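PDB 3W9V: phosphate-binding protein from Unidentified prokaryotic organism, which binds inorganic phosphate as a member of the PstS family and forms a heterooligomer with human PON1. Local coordinates for residues 104-109 and 229-234. The protein carries 1 engineered substitution. Numbering follows the deposited sequence.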
loop_
_atom_site.group_PDB
_atom_site.type_symbol
_atom_site.label_atom_id
_atom_site.label_comp_id
_atom_site.label_asym_id
_atom_site.label_seq_id
_atom_site.Cartn_x
_atom_site.Cartn_y
_atom_site.Cartn_z
ATOM N N ALA A 104 -5.010 17.190 -20.931
ATOM C CA ALA A 104 -4.412 16.398 -19.868
ATOM C C ALA A 104 -4.659 17.067 -18.523
ATOM O O ALA A 104 -4.509 18.282 -18.384
ATOM C CB ALA A 104 -2.921 16.231 -20.105
ATOM N N VAL A 105 -5.055 16.270 -17.537
ATOM C CA VAL A 105 -5.125 16.744 -16.166
ATOM C C VAL A 105 -3.796 16.439 -15.500
ATOM O O VAL A 105 -3.403 15.278 -15.365
ATOM C CB VAL A 105 -6.287 16.102 -15.395
ATOM C CG1 VAL A 105 -6.213 16.459 -13.914
ATOM C CG2 VAL A 105 -7.609 16.548 -15.997
ATOM N N ASP A 106 -3.093 17.497 -15.119
ATOM C CA ASP A 106 -1.768 17.388 -14.540
ATOM C C ASP A 106 -1.775 18.235 -13.281
ATOM O O ASP A 106 -1.711 19.463 -13.352
ATOM C CB ASP A 106 -0.734 17.915 -15.539
ATOM C CG ASP A 106 0.696 17.697 -15.084
ATOM O OD1 ASP A 106 0.911 17.219 -13.950
ATOM O OD2 ASP A 106 1.614 18.022 -15.874
ATOM N N LEU A 107 -1.878 17.583 -12.128
ATOM C CA LEU A 107 -1.956 18.294 -10.860
ATOM C C LEU A 107 -0.583 18.698 -10.359
ATOM O O LEU A 107 0.323 17.872 -10.283
ATOM C CB LEU A 107 -2.610 17.402 -9.806
ATOM C CG LEU A 107 -4.049 16.973 -10.074
ATOM C CD1 LEU A 107 -4.454 15.837 -9.151
ATOM C CD2 LEU A 107 -4.990 18.155 -9.907
ATOM N N SER A 108 -0.420 19.966 -9.999
ATOM C CA SER A 108 0.716 20.315 -9.169
ATOM C C SER A 108 0.437 19.720 -7.798
ATOM O O SER A 108 -0.713 19.418 -7.465
ATOM C CB SER A 108 0.862 21.829 -9.051
ATOM O OG SER A 108 -0.251 22.384 -8.382
ATOM N N VAL A 109 1.473 19.543 -6.994
ATOM C CA VAL A 109 1.257 19.065 -5.639
ATOM C C VAL A 109 0.364 20.039 -4.860
ATOM O O VAL A 109 -0.519 19.614 -4.115
ATOM C CB VAL A 109 2.588 18.799 -4.915
ATOM C CG1 VAL A 109 2.356 18.483 -3.445
ATOM C CG2 VAL A 109 3.329 17.650 -5.594
ATOM N N VAL A 229 -6.760 9.545 -15.615
ATOM C CA VAL A 229 -5.876 9.320 -14.477
ATOM C C VAL A 229 -4.900 10.484 -14.460
ATOM O O VAL A 229 -4.154 10.685 -15.418
ATOM C CB VAL A 229 -5.132 7.966 -14.586
ATOM C CG1 VAL A 229 -4.162 7.798 -13.432
ATOM C CG2 VAL A 229 -6.124 6.808 -14.603
ATOM N N ALA A 230 -4.929 11.273 -13.395
ATOM C CA ALA A 230 -4.164 12.513 -13.384
ATOM C C ALA A 230 -2.659 12.292 -13.369
ATOM O O ALA A 230 -2.151 11.400 -12.689
ATOM C CB ALA A 230 -4.573 13.374 -12.197
ATOM N N ARG A 231 -1.939 13.117 -14.119
ATOM C CA ARG A 231 -0.515 13.249 -13.884
ATOM C C ARG A 231 -0.358 14.057 -12.599
ATOM O O ARG A 231 -1.240 14.840 -12.241
ATOM C CB ARG A 231 0.173 13.953 -15.053
ATOM C CG ARG A 231 0.132 13.166 -16.353
ATOM C CD ARG A 231 0.568 14.017 -17.535
ATOM N NE ARG A 231 0.444 13.287 -18.794
ATOM C CZ ARG A 231 0.514 13.852 -19.994
ATOM N NH1 ARG A 231 0.704 15.161 -20.104
ATOM N NH2 ARG A 231 0.389 13.109 -21.086
ATOM N N VAL A 232 0.735 13.832 -11.883
ATOM C CA VAL A 232 1.022 14.609 -10.683
ATOM C C VAL A 232 2.472 15.074 -10.733
ATOM O O VAL A 232 3.363 14.304 -11.080
ATOM C CB VAL A 232 0.785 13.801 -9.379
ATOM C CG1 VAL A 232 1.043 14.678 -8.159
ATOM C CG2 VAL A 232 -0.634 13.252 -9.326
ATOM N N GLY A 233 2.699 16.342 -10.408
ATOM C CA GLY A 233 4.046 16.874 -10.363
ATOM C C GLY A 233 4.285 18.120 -11.197
ATOM O O GLY A 233 5.417 18.600 -11.271
ATOM N N LYS A 234 3.233 18.632 -11.831
ATOM C CA LYS A 234 3.312 19.881 -12.589
ATOM C C LYS A 234 3.943 20.983 -11.751
ATOM O O LYS A 234 3.617 21.150 -10.576
ATOM C CB LYS A 234 1.913 20.319 -13.025
ATOM C CG LYS A 234 1.856 21.673 -13.724
ATOM C CD LYS A 234 0.432 22.015 -14.135
ATOM C CE LYS A 234 -0.456 22.257 -12.927
ATOM N NZ LYS A 234 -1.898 22.196 -13.287
HETATM O O HOH W 1 1.179 17.271 -18.505
HETATM O O HOH W 2 4.041 20.276 -8.079
#
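Ala104 sets its CB over one face of the Arg231 guanidinium, 3.8 Å from NH1, while a water lies at the edge of that group, in its plane. This water accepts from Arg231 NH1 and donates to Asp106 OD2, bridging two flat groups whose planes stand 83° apart; OD2 also takes the backbone N-H of Gly244. Asp106 CG stands anti to its own backbone N (chi1 -174°), which turns the carboxylate to the neighbouring strand, where OD1 packs against the CB atoms of Arg231 and Lys234.

Lys234 runs past this carboxylate and bends at chi3 (67°), which brings CE close to Asp106 O; NZ beyond it bonds that oxygen at 2.7 Å, almost in line with the carbonyl. NZ also makes a salt bridge with Glu111 OE1 and a hydrogen bond with Thr127 OG1. An alanine here would probably leave Asp106 O and the Glu111 carboxylate without their ammonium partner.

The backbones themselves pair in parallel: Arg231 N gives to Val105 O, Leu107 N to Arg231 O at 2.8 Å, and Gly233 N to Leu107 O at 2.8 Å. On the buried side Ala230 CB touches Val105 CG1 and Leu107 CD1, each at 3.9 Å. A second water links Val109 N to Lys234 O.

Strand 106-107 is thus the edge strand of a small mixed sheet in the periplasmic-binding-protein-type fold, parallel to 231-237, and leads into helix 109-117, N-capped by Ser108 OG on Glu111 N.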